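Local coordinates for protein D-glyceraldehyde dehydrogenase (NADP(+)) (Thermoplasma acidophilum, PDB 5IZD) that oxidises D-glyceraldehyde to glycerate with NADP+ in the non-phosphorylated Entner-Doudoroff pathway, working as a homotetramer, at residues Val137-Asn149 and Ile212-Gly225. Residues are numbered along the deposited sequence; the frame is centred on the assembly and turned at random.
With NAP (NADP nicotinamide-adenine-dinucleotide phosphate), chain I.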
loop_
_atom_site.group_PDB
_atom_site.type_symbol
_atom_site.label_atom_id
_atom_site.label_comp_id
_atom_site.label_asym_id
_atom_site.label_seq_id
_atom_site.Cartn_x
_atom_site.Cartn_y
_atom_site.Cartn_z
ATOM N N VAL A 137 5.445 14.026 -5.351
ATOM C CA VAL A 137 5.361 15.295 -6.069
ATOM C C VAL A 137 5.671 15.053 -7.571
ATOM O O VAL A 137 6.377 14.117 -7.902
ATOM C CB VAL A 137 6.344 16.338 -5.526
ATOM C CG1 VAL A 137 6.019 16.699 -4.108
ATOM C CG2 VAL A 137 7.783 15.877 -5.622
ATOM N N PRO A 138 5.214 15.940 -8.441
ATOM C CA PRO A 138 5.566 15.711 -9.858
ATOM C C PRO A 138 7.085 15.812 -10.110
ATOM O O PRO A 138 7.797 16.461 -9.343
ATOM C CB PRO A 138 4.772 16.804 -10.620
ATOM C CG PRO A 138 4.148 17.668 -9.602
ATOM C CD PRO A 138 4.304 17.073 -8.245
ATOM N N TYR A 139 7.570 15.116 -11.124
ATOM C CA TYR A 139 8.966 15.282 -11.624
ATOM C C TYR A 139 9.174 16.642 -12.225
ATOM O O TYR A 139 10.283 17.154 -12.212
ATOM C CB TYR A 139 9.362 14.238 -12.687
ATOM C CG TYR A 139 9.729 12.916 -12.117
ATOM C CD1 TYR A 139 8.759 12.017 -11.755
ATOM C CD2 TYR A 139 11.054 12.573 -11.923
ATOM C CE1 TYR A 139 9.096 10.804 -11.199
ATOM C CE2 TYR A 139 11.426 11.345 -11.360
ATOM C CZ TYR A 139 10.440 10.483 -10.970
ATOM O OH TYR A 139 10.743 9.269 -10.451
ATOM N N GLY A 140 8.138 17.225 -12.804
ATOM C CA GLY A 140 8.319 18.511 -13.491
ATOM C C GLY A 140 7.936 18.442 -14.938
ATOM O O GLY A 140 6.772 18.290 -15.186
ATOM N N ILE A 141 8.903 18.517 -15.859
ATOM C CA ILE A 141 8.642 18.440 -17.291
ATOM C C ILE A 141 8.801 17.061 -17.908
ATOM O O ILE A 141 9.900 16.500 -17.896
ATOM C CB ILE A 141 9.527 19.416 -18.102
ATOM C CG1 ILE A 141 9.352 20.815 -17.518
ATOM C CG2 ILE A 141 9.130 19.356 -19.577
ATOM C CD1 ILE A 141 10.401 21.805 -17.979
ATOM N N VAL A 142 7.687 16.533 -18.399
ATOM C CA VAL A 142 7.595 15.208 -19.017
ATOM C C VAL A 142 7.653 15.393 -20.560
ATOM O O VAL A 142 6.911 16.215 -21.102
ATOM C CB VAL A 142 6.248 14.524 -18.618
ATOM C CG1 VAL A 142 5.974 13.281 -19.432
ATOM C CG2 VAL A 142 6.193 14.223 -17.136
ATOM N N VAL A 143 8.533 14.642 -21.213
ATOM C CA VAL A 143 8.565 14.507 -22.633
ATOM C C VAL A 143 7.946 13.149 -22.961
ATOM O O VAL A 143 8.324 12.056 -22.363
ATOM C CB VAL A 143 9.994 14.604 -23.195
ATOM C CG1 VAL A 143 10.015 14.189 -24.656
ATOM C CG2 VAL A 143 10.551 16.008 -23.038
ATOM N N ALA A 144 6.948 13.212 -23.827
ATOM C CA ALA A 144 6.188 12.045 -24.249
ATOM C C ALA A 144 6.420 11.785 -25.728
ATOM O O ALA A 144 6.201 12.681 -26.558
ATOM C CB ALA A 144 4.718 12.229 -23.988
ATOM N N LEU A 145 6.958 10.590 -26.030
ATOM C CA LEU A 145 7.357 10.211 -27.371
ATOM C C LEU A 145 6.508 9.011 -27.739
ATOM O O LEU A 145 6.667 7.918 -27.142
ATOM C CB LEU A 145 8.848 9.874 -27.461
ATOM C CG LEU A 145 9.801 10.993 -27.100
ATOM C CD1 LEU A 145 11.180 10.401 -26.844
ATOM C CD2 LEU A 145 9.865 12.070 -28.120
ATOM N N THR A 146 5.591 9.191 -28.690
ATOM C CA THR A 146 4.597 8.146 -28.993
ATOM C C THR A 146 4.878 7.464 -30.323
ATOM O O THR A 146 5.439 8.094 -31.266
ATOM C CB THR A 146 3.121 8.638 -28.900
ATOM O OG1 THR A 146 2.922 9.794 -29.695
ATOM C CG2 THR A 146 2.818 8.986 -27.471
ATOM N N PRO A 147 4.533 6.160 -30.403
ATOM C CA PRO A 147 4.688 5.419 -31.664
ATOM C C PRO A 147 3.474 5.509 -32.637
ATOM O O PRO A 147 2.452 6.140 -32.337
ATOM C CB PRO A 147 4.879 4.004 -31.183
ATOM C CG PRO A 147 3.974 3.936 -30.012
ATOM C CD PRO A 147 3.959 5.297 -29.355
ATOM N N TRP A 148 3.604 4.890 -33.799
ATOM C CA TRP A 148 2.563 4.984 -34.833
ATOM C C TRP A 148 1.520 3.876 -34.699
ATOM O O TRP A 148 0.413 3.999 -35.292
ATOM C CB TRP A 148 3.167 4.937 -36.268
ATOM C CG TRP A 148 4.184 3.832 -36.458
ATOM C CD1 TRP A 148 5.528 3.946 -36.343
ATOM C CD2 TRP A 148 3.914 2.451 -36.702
ATOM N NE1 TRP A 148 6.125 2.733 -36.549
ATOM C CE2 TRP A 148 5.143 1.791 -36.753
ATOM C CE3 TRP A 148 2.758 1.725 -36.921
ATOM C CZ2 TRP A 148 5.249 0.390 -36.993
ATOM C CZ3 TRP A 148 2.851 0.338 -37.128
ATOM C CH2 TRP A 148 4.092 -0.306 -37.194
ATOM N N ASN A 149 1.847 2.795 -33.996
ATOM C CA ASN A 149 1.021 1.613 -34.072
ATOM C C ASN A 149 -0.325 1.741 -33.346
ATOM O O ASN A 149 -1.336 1.253 -33.860
ATOM C CB ASN A 149 1.817 0.383 -33.694
ATOM C CG ASN A 149 2.189 0.332 -32.189
ATOM O OD1 ASN A 149 2.360 1.364 -31.521
ATOM N ND2 ASN A 149 2.267 -0.881 -31.654
ATOM N N ILE A 212 15.549 16.928 -27.973
ATOM C CA ILE A 212 14.472 16.953 -26.972
ATOM C C ILE A 212 14.881 16.136 -25.741
ATOM O O ILE A 212 14.746 16.581 -24.602
ATOM C CB ILE A 212 13.122 16.382 -27.494
ATOM C CG1 ILE A 212 12.600 17.094 -28.737
ATOM C CG2 ILE A 212 12.009 16.617 -26.490
ATOM C CD1 ILE A 212 11.550 16.296 -29.518
ATOM N N VAL A 213 15.388 14.936 -25.973
ATOM C CA VAL A 213 15.659 14.043 -24.852
ATOM C C VAL A 213 16.824 14.483 -23.980
ATOM O O VAL A 213 16.747 14.309 -22.782
ATOM C CB VAL A 213 15.829 12.575 -25.238
ATOM C CG1 VAL A 213 14.621 12.078 -26.043
ATOM C CG2 VAL A 213 17.096 12.336 -26.001
ATOM N N GLU A 214 17.896 15.017 -24.551
ATOM C CA GLU A 214 19.035 15.441 -23.699
ATOM C C GLU A 214 18.972 16.855 -23.040
ATOM O O GLU A 214 19.861 17.208 -22.301
ATOM C CB GLU A 214 20.327 15.255 -24.455
ATOM C CG GLU A 214 20.479 16.180 -25.623
ATOM C CD GLU A 214 21.632 15.795 -26.531
ATOM O OE1 GLU A 214 21.939 16.634 -27.410
ATOM O OE2 GLU A 214 22.267 14.718 -26.355
ATOM N N HIS A 215 17.910 17.617 -23.296
ATOM C CA HIS A 215 17.738 19.009 -22.872
ATOM C C HIS A 215 17.849 19.157 -21.336
ATOM O O HIS A 215 17.217 18.397 -20.617
ATOM C CB HIS A 215 16.350 19.487 -23.342
ATOM C CG HIS A 215 16.173 20.968 -23.341
ATOM N ND1 HIS A 215 15.945 21.678 -22.189
ATOM C CD2 HIS A 215 16.130 21.871 -24.349
ATOM C CE1 HIS A 215 15.809 22.962 -22.474
ATOM N NE2 HIS A 215 15.899 23.104 -23.780
ATOM N N LYS A 216 18.603 20.150 -20.869
ATOM C CA LYS A 216 18.946 20.320 -19.443
ATOM C C LYS A 216 17.719 20.376 -18.514
ATOM O O LYS A 216 17.816 19.990 -17.330
ATOM C CB LYS A 216 19.855 21.568 -19.209
ATOM C CG LYS A 216 21.232 21.556 -19.907
ATOM N N LYS A 217 16.586 20.846 -19.037
ATOM C CA LYS A 217 15.345 21.047 -18.260
ATOM C C LYS A 217 14.329 19.875 -18.238
ATOM O O LYS A 217 13.310 19.960 -17.567
ATOM C CB LYS A 217 14.619 22.313 -18.772
ATOM C CG LYS A 217 15.486 23.587 -18.780
ATOM C CD LYS A 217 14.700 24.784 -19.282
ATOM C CE LYS A 217 15.466 26.079 -19.051
ATOM N NZ LYS A 217 14.469 27.158 -19.236
ATOM N N VAL A 218 14.582 18.821 -19.002
ATOM C CA VAL A 218 13.676 17.680 -19.064
ATOM C C VAL A 218 13.864 16.825 -17.830
ATOM O O VAL A 218 14.986 16.505 -17.464
ATOM C CB VAL A 218 13.895 16.898 -20.387
ATOM C CG1 VAL A 218 13.184 15.567 -20.397
ATOM C CG2 VAL A 218 13.357 17.716 -21.519
ATOM N N ASN A 219 12.771 16.431 -17.179
ATOM C CA ASN A 219 12.906 15.628 -15.950
ATOM C C ASN A 219 12.530 14.150 -16.085
ATOM O O ASN A 219 12.990 13.292 -15.280
ATOM C CB ASN A 219 12.061 16.270 -14.851
ATOM C CG ASN A 219 12.468 17.716 -14.556
ATOM O OD1 ASN A 219 11.655 18.636 -14.686
ATOM N ND2 ASN A 219 13.727 17.924 -14.183
ATOM N N LEU A 220 11.675 13.857 -17.075
ATOM C CA LEU A 220 11.128 12.516 -17.267
ATOM C C LEU A 220 10.798 12.332 -18.770
ATOM O O LEU A 220 10.355 13.278 -19.472
ATOM C CB LEU A 220 9.911 12.286 -16.375
ATOM C CG LEU A 220 9.247 10.892 -16.368
ATOM C CD1 LEU A 220 8.447 10.702 -15.106
ATOM C CD2 LEU A 220 8.277 10.797 -17.582
ATOM N N ILE A 221 11.168 11.168 -19.272
ATOM C CA ILE A 221 10.871 10.733 -20.637
ATOM C C ILE A 221 10.025 9.468 -20.574
ATOM O O ILE A 221 10.430 8.438 -19.973
ATOM C CB ILE A 221 12.150 10.516 -21.459
ATOM C CG1 ILE A 221 12.872 11.869 -21.633
ATOM C CG2 ILE A 221 11.815 10.050 -22.886
ATOM C CD1 ILE A 221 14.343 11.766 -21.897
ATOM N N THR A 222 8.845 9.558 -21.167
ATOM C CA THR A 222 7.946 8.454 -21.342
ATOM C C THR A 222 7.822 8.135 -22.843
ATOM O O THR A 222 7.480 9.022 -23.640
ATOM C CB THR A 222 6.589 8.682 -20.650
ATOM O OG1 THR A 222 5.802 7.493 -20.784
ATOM C CG2 THR A 222 5.799 9.865 -21.175
ATOM N N MET A 223 8.168 6.910 -23.235
ATOM C CA MET A 223 8.374 6.582 -24.666
ATOM C C MET A 223 7.966 5.159 -24.940
ATOM O O MET A 223 8.171 4.265 -24.089
ATOM C CB MET A 223 9.834 6.787 -25.098
ATOM C CG MET A 223 10.182 6.271 -26.473
ATOM S SD MET A 223 10.748 4.563 -26.538
ATOM C CE MET A 223 11.329 4.359 -28.228
ATOM N N THR A 224 7.413 4.942 -26.128
ATOM C CA THR A 224 7.112 3.602 -26.582
ATOM C C THR A 224 7.557 3.536 -28.039
ATOM O O THR A 224 7.380 4.506 -28.747
ATOM C CB THR A 224 5.624 3.265 -26.376
ATOM O OG1 THR A 224 5.307 3.255 -24.978
ATOM C CG2 THR A 224 5.237 1.915 -26.986
ATOM N N GLY A 225 8.179 2.437 -28.436
ATOM C CA GLY A 225 8.678 2.212 -29.798
ATOM C C GLY A 225 9.707 1.113 -29.919
ATOM O O GLY A 225 9.670 0.109 -29.147
HETATM P PA NAP I . 10.560 4.441 -33.167
HETATM O O1A NAP I . 11.651 4.912 -34.078
HETATM O O2A NAP I . 10.955 3.732 -31.888
HETATM O O5B NAP I . 9.601 5.718 -32.823
HETATM C C5B NAP I . 8.964 5.953 -31.547
HETATM C C4B NAP I . 8.972 7.457 -31.210
HETATM O O4B NAP I . 10.317 7.889 -30.930
HETATM C C3B NAP I . 8.505 8.338 -32.386
HETATM O O3B NAP I . 7.831 9.514 -31.865
HETATM C C2B NAP I . 9.798 8.720 -33.051
HETATM O O2B NAP I . 9.692 9.842 -33.922
HETATM C C1B NAP I . 10.674 8.963 -31.852
HETATM N N9A NAP I . 12.122 8.958 -32.110
HETATM C C8A NAP I . 12.802 8.401 -33.149
HETATM N N7A NAP I . 14.098 8.610 -33.063
HETATM C C5A NAP I . 14.250 9.320 -31.867
HETATM C C6A NAP I . 15.372 9.827 -31.209
HETATM N N6A NAP I . 16.620 9.675 -31.670
HETATM N N1A NAP I . 15.188 10.486 -30.046
HETATM C C2A NAP I . 13.936 10.662 -29.586
HETATM N N3A NAP I . 12.807 10.224 -30.161
HETATM C C4A NAP I . 13.049 9.544 -31.304
HETATM O O3 NAP I . 9.617 3.487 -34.016
HETATM P PN NAP I . 9.699 3.034 -35.559
HETATM O O1N NAP I . 9.502 4.235 -36.466
HETATM O O2N NAP I . 8.692 1.939 -35.814
HETATM O O5D NAP I . 11.138 2.485 -35.727
HETATM P P2B NAP I . 9.727 9.583 -35.560
HETATM O O1X NAP I . 9.680 10.978 -36.204
HETATM O O2X NAP I . 8.537 8.830 -35.928
HETATM O O3X NAP I . 10.993 8.890 -35.935
#
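Ile141 O accepts two backbone N-H groups, Asn219 N at 3.0 Å in its carbonyl plane and Leu220 N at 3.3 Å, tilted from it. Asn219 answers with its side chain: CG lies beside its own backbone N (chi1 -59°), which brings a lone pair of OD1 to Ile141 N at 3.0 Å in a nearly straight bond. The amide thus stands in for a backbone carbonyl where pairing begins; an alanine here would probably leave Ile141 N without this acceptor. Gly140 must be glycine: its backbone angles would press a CB against Tyr139 O, and that CB would also strike Asn219 OD1. Strands 141-145 and 220-224 then run parallel, Thr222 N giving Val143 O a 2.8 Å hydrogen bond. On one face, branched Val143 fits CG1 against Ile212 CG2 of helix 205-214 and CG2 against Val218 CG2 of the loop that follows it. On the other, Leu220 CD1 sits over the Tyr139 ring, 4.0 Å from its centroid, a CH-pi contact. As in Rossmann-like folds, the cofactor lies at the carboxyl ends of the strands: Leu145 CD1 and Val213 CG1 touch the adenine, Thr146 O accepts from the ribose O3B, and Trp148 NE1 donates to phosphate oxygen O2N. Apolar packing thus holds the base, and polar groups beyond the strand hold ribose and phosphate.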